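Local coordinates for probable endonuclease 4 (Thermotoga maritima, PDB 4HNO), which probably repairs DNA by cutting phosphodiester bonds at apurinic or apyrimidinic sites, leaving a 3'-hydroxyl group and a 5'-terminal sugar phosphate, with metal ions bound in its active site, at residues I5-H10 / V258-E263; K96-C101 / N137-V142; E147-K152 / T182-D187; Y158-L163 / S207-E212. All blocks are in the same frame, centred on the assembly; numbering follows the deposited sequence. Where two conformers were deposited one is given.

Contact 1. Residues I5-H10 / V258-E263; sequences IKIGAH and VPWILE. With MN (manganese (II) ion), chain E.
Lys6, Gly8 and His10 alternate with Trp260 and Leu262 in a ladder of four backbone hydrogen bonds. Trp260 N donates to Lys6 O (2.8 Å) and Gly8 N to Trp260 O (2.9 Å). One step further, Leu262 N meets Gly8 O at 2.8 Å, in a nearly straight bond (174° at the hydrogen), and His10 N reaches Leu262 O at 2.9 Å. CA-H...O contacts fill the gaps between these rungs, the shortest from Ile7 CA to Trp260 O (3.2 Å). Such a ladder belongs to parallel strands, here 7-10 and 260-262, the first and last strands of the TIM barrel; their pairing closes the barrel, with strands 31-34 and 214-222 bonded on their outer edges.

On the side bearing Trp260 and Leu262, under helix 268-284, the contact is apolar. Ile5 sends two branches to the indole: CG2, anti to the backbone N, sits over one face toward the rim, a CH-pi contact 4.2 Å from the centroid of the Trp260 six-membered ring, while CD1 touches Trp260 CH2. On the same face lies a water that accepts from Lys6 N. Ala9 CB meets Leu262 CB at 4.0 Å, and on the other side of the sheet Ile261 CG2 packs against the backbone between Ala9 and His10. There too the Lys6 methylenes cross the Pro259 ring, while NZ bonds Glu257 O.

Metal coordination begins where the strand ends: Glu263 OE1 binds a manganese ion at 2.1 Å, together with Glu147, Asp181, His218 and a water, while Glu263 OE2 is hydrogen-bonded to Gln33.

Contact 2. Residues K96-C101 / N137-V142; sequences KEVEIC and NNTEGV
Val98 and Thr139 point at each other tip to tip, the helix side chain meeting one from the loop that follows helix 121-136. The touching branch is Val98 CG1, placed anti to the backbone N (chi1 167°), which ends 3.6 Å from Thr139 CB and nearly as close to its methyl CG2. Val98 CG1 also packs against Val142, 3.8 Å from Val142 CB, so one branch serves two loop residues. Val142 in turn lays its other flank against the helix, Val142 CG2 being 3.7 Å from Val98 O and 3.9 Å from Cys101 CB one turn along. Leu109 of strand 108-115 touches Val98, Cys101 and Val142 alike, joining this cluster to the barrel wall.

Glu99 and Thr139 instead slide past each other in opposite directions. A bend at chi2 (-59°) turns the glutamate, and its carboxylate comes alongside the threonine methyl, Glu99 OE2 to Thr139 CG2 being 3.6 Å. Thr139 OG1 is hydrogen-bonded to Val135 O, in the helix before it, and to Arg175 NH1. A water links the two segments, donating to Glu99 OE2 (2.6 Å) and accepting from Glu140 N (2.9 Å).

No direct hydrogen bond joins helix 84-104 to this loop within the contact. Methyl groups against methine and methylene carbons make its inner part, consistent with an attachment that rests mainly on van der Waals contact, with its one polar link passing through water.

Contact 3. Residues E147-K152 / T182-D187; sequences ENVSQK and TCHGFD. With MN (manganese (II) ion), chain E; ZN (zinc ion), chain B; MN (manganese (II) ion), chain C.
Ser150 and His184 bring their CA atoms to within 4.8 Å, where the chain leaving strand 143-147 runs as an irregular loop beside the short helix 182-187. The imidazole of His184 is gripped at both nitrogens. Its ND1 donates to the backbone oxygen Asn148 O at 2.8 Å, the donor lying in the carbonyl plane on a lone pair and the oxygen 8° out of the ring plane; NE2 binds a manganese ion at 2.1 Å. Asp231 and His233 bind this ion too, at a site where zinc is also modelled. Glu147 OE1 approaches the ring obliquely, 3.1 Å from His184 CE1.

Glu147 is extended, with CG anti to the backbone N (chi1 -176°), and its carboxylate bridges two further metals. OE1 binds the second manganese and OE2 the zinc, the latter at 2.0 Å, while one water ligates both ions. OE2 also accepts from Asn110 ND2. Ser150 OG donates to Asp187 OD2 (2.7 Å), using the anti lone pair of that oxygen. Asp187 OD2 also accepts from Asp231 N, whose side chain binds the His184 metal.

The chemistry is that of a first shell of metal ligands backed by a hydrogen-bonded second shell. Carbonyl and metal together fix the ring's rotation, and the carbonyl would be expected to make NE2 a somewhat stronger donor, while Ser150 and Asp187 tie loop, helix and Asp231 segment together.

Contact 4. Residues Y158-L163 / S207-E212; sequences YKLEQL and SLFGLE
Leu208 leaves the end of helix 195-208 and reaches Leu160 and Glu161 at the start of helix 160-169. Its CB lies 3.7 Å above the ring plane of the adjacent Phe209, over the ring centre, which layers the leucine stem on the phenyl group. CG is turned anti to the carbonyl carbon (chi1 -66°), and the two methyls beyond it have different partners. CD1 settles on the first helical turn, with Leu208 CD1 and Leu160 CB 3.7 Å apart and the backbone from Leu160 C to Glu161 N equally near. CD2 approaches the bent side chain of Glu161, which crosses Leu208 at about a right angle and places OE1 3.4 Å from Leu208 CD2. The companion oxygen, Glu161 OE2, makes salt bridges to Lys164 and Lys165.

Phe209 extends the contact inward. Leu160 O sits at the ring edge, near its plane, 3.5 Å from Phe209 CZ, and the same ring carbon lies 4.0 Å from Leu163 CB. Both Phe209 and Leu163 also touch Ile178 of strand 176-181.

A charged fringe at Glu161 thus gives way to an apolar interior at the ring. Helices 160-169 and 195-208, with strand 176-181 and the short helix 182-187 between them in sequence, meet over that strand, the kind of neighbouring-helix interface that builds the outer layer of a TIM barrel.

Contacts 1 and 3 converge on the metal centre: Glu263 OE1 and Glu147 OE1 stand 4.3 Å apart on one manganese ion, and the water that bridges this manganese and the zinc is common to both contacts. Contact 4 backs contact 3 from outside the barrel. Tyr158 CB lies 3.3 Å from Val149 O, and Leu163 CD1 lies 3.9 Å from Asn148 N, although the Leu163 side chain stays about 11 Å from the nearest metals. Contact 2 is remote, its centre about 26 Å from that of contact 3 across the middle of the chain. The closure of 5-10 on 258-263 encloses the other three contacts in sequence, illustrating how a barrel brings distant ligands together.

Contact 1. Residues I5-H10 / V258-E263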
# COMPACT_ATOMS: atom_id res chain seq x y z
N ILE A 5 -2.76 -4.27 17.79
CA ILE A 5 -2.90 -3.57 16.53
C ILE A 5 -1.53 -3.31 15.94
O ILE A 5 -0.58 -2.96 16.65
CB ILE A 5 -3.63 -2.23 16.77
CG1 ILE A 5 -5.05 -2.48 17.29
CG2 ILE A 5 -3.64 -1.36 15.53
CD1 ILE A 5 -5.91 -3.33 16.37
N LYS A 6 -1.44 -3.51 14.63
CA LYS A 6 -0.24 -3.21 13.86
C LYS A 6 -0.57 -1.93 13.09
O LYS A 6 -1.48 -1.92 12.28
CB LYS A 6 0.07 -4.36 12.90
CG LYS A 6 0.37 -5.69 13.60
CD LYS A 6 0.40 -6.83 12.58
CE LYS A 6 0.35 -8.20 13.19
NZ LYS A 6 -1.05 -8.60 13.47
N ILE A 7 0.12 -0.84 13.42
CA ILE A 7 -0.22 0.47 12.92
C ILE A 7 1.03 1.31 12.72
O ILE A 7 2.00 1.21 13.48
CB ILE A 7 -1.24 1.18 13.83
CG1 ILE A 7 -1.73 2.48 13.19
CG2 ILE A 7 -0.67 1.44 15.22
CD1 ILE A 7 -3.01 3.03 13.83
N GLY A 8 1.00 2.13 11.68
CA GLY A 8 2.03 3.10 11.46
C GLY A 8 1.62 4.01 10.32
O GLY A 8 0.43 4.15 10.04
N ALA A 9 2.61 4.61 9.67
CA ALA A 9 2.36 5.60 8.64
C ALA A 9 3.40 5.51 7.54
O ALA A 9 4.43 4.85 7.69
CB ALA A 9 2.38 7.01 9.24
N HIS A 10 3.11 6.17 6.44
CA HIS A 10 4.11 6.45 5.44
C HIS A 10 5.09 7.46 6.04
O HIS A 10 4.70 8.51 6.52
CB HIS A 10 3.46 7.00 4.18
CG HIS A 10 4.44 7.06 3.07
ND1 HIS A 10 4.59 6.03 2.17
CD2 HIS A 10 5.44 7.93 2.82
CE1 HIS A 10 5.60 6.31 1.37
NE2 HIS A 10 6.13 7.45 1.74
N VAL A 258 -4.13 -7.24 10.12
CA VAL A 258 -3.31 -6.71 9.05
C VAL A 258 -2.75 -5.35 9.46
O VAL A 258 -3.48 -4.56 10.06
CB VAL A 258 -4.18 -6.57 7.78
CG1 VAL A 258 -3.36 -5.99 6.63
CG2 VAL A 258 -4.77 -7.91 7.39
N PRO A 259 -1.49 -5.04 9.11
CA PRO A 259 -1.01 -3.69 9.42
C PRO A 259 -1.82 -2.57 8.76
O PRO A 259 -2.19 -2.66 7.60
CB PRO A 259 0.44 -3.69 8.89
CG PRO A 259 0.84 -5.13 8.92
CD PRO A 259 -0.43 -5.88 8.55
N TRP A 260 -2.06 -1.52 9.54
CA TRP A 260 -2.77 -0.31 9.12
C TRP A 260 -1.75 0.79 8.96
O TRP A 260 -1.10 1.20 9.92
CB TRP A 260 -3.80 0.12 10.18
CG TRP A 260 -4.83 -0.91 10.50
CD1 TRP A 260 -5.10 -2.05 9.81
CD2 TRP A 260 -5.73 -0.89 11.62
NE1 TRP A 260 -6.11 -2.74 10.44
CE2 TRP A 260 -6.51 -2.05 11.55
CE3 TRP A 260 -5.93 -0.01 12.69
CZ2 TRP A 260 -7.47 -2.38 12.51
CZ3 TRP A 260 -6.90 -0.32 13.64
CH2 TRP A 260 -7.65 -1.49 13.54
N ILE A 261 -1.60 1.28 7.73
CA ILE A 261 -0.60 2.27 7.40
C ILE A 261 -1.31 3.55 6.94
O ILE A 261 -2.00 3.57 5.93
CB ILE A 261 0.33 1.77 6.28
CG1 ILE A 261 1.13 0.55 6.73
CG2 ILE A 261 1.23 2.90 5.78
CD1 ILE A 261 2.09 0.80 7.87
N LEU A 262 -1.12 4.62 7.71
CA LEU A 262 -1.70 5.92 7.40
C LEU A 262 -1.00 6.57 6.22
O LEU A 262 0.23 6.67 6.21
CB LEU A 262 -1.55 6.83 8.60
CG LEU A 262 -2.23 6.40 9.89
CD1 LEU A 262 -1.60 7.12 11.06
CD2 LEU A 262 -3.71 6.66 9.82
N GLU A 263 -1.80 7.06 5.27
CA GLU A 263 -1.31 7.93 4.19
C GLU A 263 -2.12 9.22 4.21
O GLU A 263 -2.45 9.81 3.19
CB GLU A 263 -1.38 7.28 2.82
CG GLU A 263 -0.76 5.91 2.73
CD GLU A 263 -0.97 5.32 1.37
OE1 GLU A 263 -2.18 5.21 0.98
OE2 GLU A 263 0.01 4.99 0.67
MN MN E . -2.70 4.02 -0.68
O HOH W 1 -3.71 -3.98 13.03
O HOH W 2 -1.40 4.90 -1.83

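Contact 2. Residues K96-C101 / N137-V142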
# COMPACT_ATOMS: atom_id res chain seq x y z
N LYS A 96 14.79 -2.17 -10.24
CA LYS A 96 15.67 -1.47 -9.31
C LYS A 96 15.00 -1.30 -7.94
O LYS A 96 15.64 -1.50 -6.92
CB LYS A 96 16.10 -0.13 -9.91
CG LYS A 96 16.76 0.83 -8.94
CD LYS A 96 17.98 0.33 -8.17
CE LYS A 96 19.15 -0.07 -9.03
NZ LYS A 96 19.63 1.08 -9.84
N GLU A 97 13.71 -0.95 -7.91
CA GLU A 97 13.05 -0.83 -6.62
C GLU A 97 13.02 -2.16 -5.88
O GLU A 97 13.19 -2.17 -4.66
CB GLU A 97 11.63 -0.29 -6.82
CG GLU A 97 11.60 1.15 -7.28
CD GLU A 97 10.14 1.67 -7.39
OE1 GLU A 97 9.96 2.90 -7.39
OE2 GLU A 97 9.23 0.82 -7.49
N VAL A 98 12.80 -3.26 -6.58
CA VAL A 98 12.89 -4.57 -5.94
C VAL A 98 14.27 -4.78 -5.34
O VAL A 98 14.41 -5.27 -4.23
CB VAL A 98 12.51 -5.69 -6.93
CG1 VAL A 98 12.90 -7.06 -6.37
CG2 VAL A 98 11.02 -5.63 -7.25
N GLU A 99 15.31 -4.41 -6.09
CA GLU A 99 16.65 -4.58 -5.58
C GLU A 99 16.96 -3.66 -4.40
O GLU A 99 17.72 -4.05 -3.51
CB GLU A 99 17.64 -4.48 -6.73
CG GLU A 99 17.47 -5.71 -7.70
CD GLU A 99 17.70 -7.09 -7.00
OE1 GLU A 99 18.76 -7.26 -6.36
OE2 GLU A 99 16.83 -7.99 -7.06
N ILE A 100 16.39 -2.46 -4.37
CA ILE A 100 16.51 -1.61 -3.20
C ILE A 100 15.88 -2.30 -1.99
O ILE A 100 16.48 -2.36 -0.91
CB ILE A 100 15.86 -0.22 -3.45
CG1 ILE A 100 16.67 0.58 -4.46
CG2 ILE A 100 15.70 0.52 -2.14
CD1 ILE A 100 15.94 1.76 -5.07
N CYS A 101 14.66 -2.80 -2.17
CA CYS A 101 14.01 -3.53 -1.09
C CYS A 101 14.89 -4.67 -0.61
O CYS A 101 15.09 -4.86 0.58
CB CYS A 101 12.66 -4.08 -1.54
SG CYS A 101 11.39 -2.84 -1.81
N ASN A 137 10.49 -12.41 -12.67
CA ASN A 137 11.29 -13.48 -13.21
C ASN A 137 12.77 -13.14 -13.30
O ASN A 137 13.56 -13.99 -13.69
CB ASN A 137 10.77 -13.93 -14.58
CG ASN A 137 9.40 -14.61 -14.53
OD1 ASN A 137 8.96 -15.13 -13.49
ND2 ASN A 137 8.73 -14.64 -15.66
N ASN A 138 13.15 -11.92 -12.91
CA ASN A 138 14.53 -11.49 -12.91
C ASN A 138 14.99 -10.98 -11.55
O ASN A 138 16.03 -10.34 -11.44
CB ASN A 138 14.78 -10.45 -14.00
CG ASN A 138 14.75 -11.07 -15.36
OD1 ASN A 138 15.68 -11.78 -15.75
ND2 ASN A 138 13.68 -10.84 -16.09
N THR A 139 14.21 -11.30 -10.51
CA THR A 139 14.53 -10.94 -9.14
C THR A 139 14.10 -12.10 -8.24
O THR A 139 13.41 -13.02 -8.69
CB THR A 139 13.79 -9.68 -8.69
OG1 THR A 139 12.38 -9.89 -8.78
CG2 THR A 139 14.20 -8.45 -9.49
N GLU A 140 14.47 -12.03 -6.97
CA GLU A 140 13.99 -13.00 -5.98
C GLU A 140 13.55 -12.32 -4.71
O GLU A 140 13.98 -11.23 -4.38
CB GLU A 140 15.07 -14.04 -5.63
CG GLU A 140 15.52 -14.88 -6.81
CD GLU A 140 14.44 -15.76 -7.42
OE1 GLU A 140 13.41 -16.04 -6.78
OE2 GLU A 140 14.64 -16.23 -8.57
N GLY A 141 12.66 -13.00 -4.00
CA GLY A 141 12.37 -12.74 -2.61
C GLY A 141 11.20 -11.80 -2.42
O GLY A 141 10.17 -12.11 -1.83
N VAL A 142 11.36 -10.58 -2.92
CA VAL A 142 10.42 -9.51 -2.67
C VAL A 142 9.07 -9.86 -3.27
O VAL A 142 9.00 -10.37 -4.40
CB VAL A 142 10.97 -8.18 -3.25
CG1 VAL A 142 9.96 -7.05 -3.11
CG2 VAL A 142 12.27 -7.80 -2.57
O HOH W 3 16.90 -10.52 -6.55

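Contact 3. Residues E147-K152 / T182-D187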
# COMPACT_ATOMS: atom_id res chain seq x y z
N GLU A 147 -2.13 -2.57 -5.07
CA GLU A 147 -3.03 -1.72 -4.30
C GLU A 147 -4.23 -1.33 -5.14
O GLU A 147 -4.10 -0.96 -6.29
CB GLU A 147 -2.27 -0.48 -3.87
CG GLU A 147 -3.07 0.43 -2.97
CD GLU A 147 -2.45 1.77 -2.72
OE1 GLU A 147 -3.19 2.68 -2.29
OE2 GLU A 147 -1.22 1.91 -2.90
N ASN A 148 -5.42 -1.38 -4.53
CA ASN A 148 -6.58 -0.82 -5.22
C ASN A 148 -6.48 0.70 -5.28
O ASN A 148 -5.90 1.35 -4.39
CB ASN A 148 -7.89 -1.25 -4.57
CG ASN A 148 -8.03 -0.72 -3.17
OD1 ASN A 148 -7.18 -1.02 -2.33
ND2 ASN A 148 -9.09 0.04 -2.89
N VAL A 149 -7.07 1.26 -6.33
CA VAL A 149 -6.95 2.66 -6.67
C VAL A 149 -8.35 3.23 -6.93
O VAL A 149 -9.36 2.53 -6.90
CB VAL A 149 -6.01 2.88 -7.87
CG1 VAL A 149 -4.59 2.47 -7.50
CG2 VAL A 149 -6.50 2.14 -9.10
N SER A 150 -8.39 4.52 -7.20
CA SER A 150 -9.64 5.19 -7.54
C SER A 150 -9.88 5.14 -9.05
O SER A 150 -8.96 4.96 -9.85
CB SER A 150 -9.61 6.62 -7.04
OG SER A 150 -9.32 6.65 -5.66
N GLN A 151 -11.14 5.29 -9.43
CA GLN A 151 -11.56 5.19 -10.83
C GLN A 151 -11.39 6.55 -11.50
O GLN A 151 -12.35 7.30 -11.67
CB GLN A 151 -13.01 4.71 -10.91
CG GLN A 151 -13.42 4.37 -12.30
CD GLN A 151 -14.88 4.05 -12.42
OE1 GLN A 151 -15.66 4.25 -11.50
NE2 GLN A 151 -15.27 3.56 -13.58
N LYS A 152 -10.16 6.84 -11.87
CA LYS A 152 -9.79 8.11 -12.47
C LYS A 152 -8.94 7.78 -13.67
O LYS A 152 -8.08 6.91 -13.63
CB LYS A 152 -8.99 8.97 -11.50
CG LYS A 152 -9.71 9.26 -10.20
CD LYS A 152 -8.78 9.91 -9.20
CE LYS A 152 -8.44 11.33 -9.60
NZ LYS A 152 -7.51 11.98 -8.64
N THR A 182 -8.35 2.17 2.04
CA THR A 182 -9.73 2.46 2.41
C THR A 182 -10.30 3.67 1.67
O THR A 182 -11.51 3.71 1.44
CB THR A 182 -9.86 2.65 3.93
OG1 THR A 182 -9.04 3.70 4.39
CG2 THR A 182 -9.49 1.39 4.68
N CYS A 183 -9.48 4.67 1.37
CA CYS A 183 -9.98 5.85 0.64
C CYS A 183 -10.24 5.48 -0.80
O CYS A 183 -11.31 5.77 -1.36
CB CYS A 183 -9.02 7.02 0.76
SG CYS A 183 -9.58 8.50 -0.10
N HIS A 184 -9.27 4.84 -1.44
CA HIS A 184 -9.47 4.42 -2.82
C HIS A 184 -10.70 3.52 -2.93
O HIS A 184 -11.50 3.63 -3.87
CB HIS A 184 -8.26 3.71 -3.37
CG HIS A 184 -7.02 4.56 -3.37
ND1 HIS A 184 -5.76 4.03 -3.55
CD2 HIS A 184 -6.82 5.88 -3.16
CE1 HIS A 184 -4.86 4.99 -3.48
NE2 HIS A 184 -5.47 6.13 -3.24
N GLY A 185 -10.85 2.62 -1.96
CA GLY A 185 -11.98 1.72 -1.97
C GLY A 185 -13.30 2.47 -1.78
O GLY A 185 -14.29 2.20 -2.46
N PHE A 186 -13.33 3.38 -0.82
CA PHE A 186 -14.54 4.17 -0.55
C PHE A 186 -14.94 4.97 -1.79
O PHE A 186 -16.12 5.02 -2.16
CB PHE A 186 -14.29 5.08 0.64
CG PHE A 186 -15.53 5.60 1.31
CD1 PHE A 186 -16.41 4.76 1.96
CD2 PHE A 186 -15.79 6.96 1.33
CE1 PHE A 186 -17.50 5.25 2.63
CE2 PHE A 186 -16.89 7.45 2.01
CZ PHE A 186 -17.73 6.59 2.65
N ASP A 187 -13.95 5.55 -2.46
CA ASP A 187 -14.16 6.25 -3.72
C ASP A 187 -14.85 5.38 -4.75
O ASP A 187 -15.58 5.89 -5.60
CB ASP A 187 -12.81 6.61 -4.35
CG ASP A 187 -12.24 7.96 -3.97
OD1 ASP A 187 -12.96 8.88 -3.54
OD2 ASP A 187 -11.01 8.09 -4.20
MN MN E . -2.70 4.02 -0.68
ZN ZN B . -0.55 3.80 -3.15
MN MN C . -4.65 8.02 -2.99
O HOH W 4 -15.58 4.59 -8.77
O HOH W 2 -1.40 4.90 -1.83

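Contact 4. Residues Y158-L163 / S207-E212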
# COMPACT_ATOMS: atom_id res chain seq x y z
N TYR A 158 -9.49 -0.27 -9.62
CA TYR A 158 -10.50 0.32 -8.75
C TYR A 158 -11.51 -0.72 -8.25
O TYR A 158 -12.17 -0.49 -7.24
CB TYR A 158 -11.17 1.53 -9.42
CG TYR A 158 -11.84 1.23 -10.74
CD1 TYR A 158 -13.17 0.88 -10.83
CD2 TYR A 158 -11.11 1.30 -11.93
CE1 TYR A 158 -13.76 0.59 -12.09
CE2 TYR A 158 -11.68 1.02 -13.17
CZ TYR A 158 -12.98 0.65 -13.23
OH TYR A 158 -13.55 0.37 -14.44
N LYS A 159 -11.61 -1.85 -8.95
CA LYS A 159 -12.34 -3.01 -8.44
C LYS A 159 -11.33 -4.09 -8.12
O LYS A 159 -10.39 -4.34 -8.88
CB LYS A 159 -13.34 -3.54 -9.45
CG LYS A 159 -14.45 -2.56 -9.81
CD LYS A 159 -15.27 -2.14 -8.60
CE LYS A 159 -16.46 -1.30 -9.01
NZ LYS A 159 -16.08 -0.11 -9.83
N LEU A 160 -11.55 -4.79 -7.01
CA LEU A 160 -10.64 -5.87 -6.64
C LEU A 160 -10.56 -6.97 -7.70
O LEU A 160 -9.50 -7.57 -7.88
CB LEU A 160 -11.03 -6.45 -5.28
CG LEU A 160 -10.89 -5.48 -4.11
CD1 LEU A 160 -11.39 -6.14 -2.83
CD2 LEU A 160 -9.45 -5.02 -3.91
N GLU A 161 -11.65 -7.18 -8.44
CA GLU A 161 -11.63 -8.13 -9.55
C GLU A 161 -10.48 -7.85 -10.53
O GLU A 161 -9.92 -8.79 -11.10
CB GLU A 161 -12.97 -8.09 -10.30
CG GLU A 161 -13.03 -8.84 -11.60
CD GLU A 161 -12.97 -10.33 -11.42
OE1 GLU A 161 -13.32 -10.82 -10.32
OE2 GLU A 161 -12.61 -11.01 -12.40
N GLN A 162 -10.18 -6.59 -10.77
CA GLN A 162 -9.11 -6.25 -11.70
C GLN A 162 -7.75 -6.70 -11.16
O GLN A 162 -6.88 -7.15 -11.91
CB GLN A 162 -9.14 -4.75 -11.98
CG GLN A 162 -10.38 -4.32 -12.73
CD GLN A 162 -10.72 -2.88 -12.51
OE1 GLN A 162 -10.03 -2.16 -11.80
NE2 GLN A 162 -11.86 -2.47 -13.03
N LEU A 163 -7.55 -6.55 -9.84
CA LEU A 163 -6.31 -7.02 -9.22
C LEU A 163 -6.21 -8.54 -9.34
O LEU A 163 -5.13 -9.07 -9.56
CB LEU A 163 -6.22 -6.60 -7.75
CG LEU A 163 -6.41 -5.13 -7.46
CD1 LEU A 163 -6.17 -4.88 -5.98
CD2 LEU A 163 -5.50 -4.25 -8.30
N SER A 207 -12.60 -14.68 -1.66
CA SER A 207 -12.90 -15.35 -2.91
C SER A 207 -11.86 -15.10 -4.00
O SER A 207 -11.47 -16.01 -4.73
CB SER A 207 -14.26 -14.89 -3.43
OG SER A 207 -14.49 -15.42 -4.72
N LEU A 208 -11.43 -13.85 -4.12
CA LEU A 208 -10.56 -13.46 -5.22
C LEU A 208 -9.10 -13.82 -4.97
O LEU A 208 -8.38 -14.13 -5.91
CB LEU A 208 -10.66 -11.96 -5.46
CG LEU A 208 -12.00 -11.43 -5.97
CD1 LEU A 208 -11.94 -9.93 -6.04
CD2 LEU A 208 -12.36 -11.99 -7.32
N PHE A 209 -8.66 -13.74 -3.72
CA PHE A 209 -7.23 -13.88 -3.38
C PHE A 209 -6.96 -14.89 -2.28
O PHE A 209 -5.87 -15.47 -2.24
CB PHE A 209 -6.64 -12.55 -2.91
CG PHE A 209 -7.06 -11.36 -3.73
CD1 PHE A 209 -7.95 -10.43 -3.20
CD2 PHE A 209 -6.58 -11.16 -5.01
CE1 PHE A 209 -8.36 -9.34 -3.94
CE2 PHE A 209 -7.01 -10.06 -5.75
CZ PHE A 209 -7.89 -9.16 -5.20
N GLY A 210 -7.90 -15.03 -1.36
CA GLY A 210 -7.65 -15.65 -0.08
C GLY A 210 -7.16 -14.57 0.88
O GLY A 210 -6.32 -13.73 0.53
N LEU A 211 -7.65 -14.61 2.11
CA LEU A 211 -7.30 -13.57 3.07
C LEU A 211 -5.80 -13.50 3.39
O LEU A 211 -5.30 -12.44 3.75
CB LEU A 211 -8.10 -13.73 4.37
CG LEU A 211 -9.46 -13.03 4.33
CD1 LEU A 211 -10.28 -13.44 5.53
CD2 LEU A 211 -9.28 -11.52 4.31
N GLU A 212 -5.07 -14.60 3.25
CA GLU A 212 -3.64 -14.57 3.50
C GLU A 212 -2.92 -13.56 2.59
O GLU A 212 -1.84 -13.08 2.94
CB GLU A 212 -3.04 -15.98 3.32
CG GLU A 212 -1.55 -16.05 3.53
CD GLU A 212 -0.76 -15.66 2.32
OE1 GLU A 212 -1.33 -15.67 1.21
OE2 GLU A 212 0.46 -15.38 2.46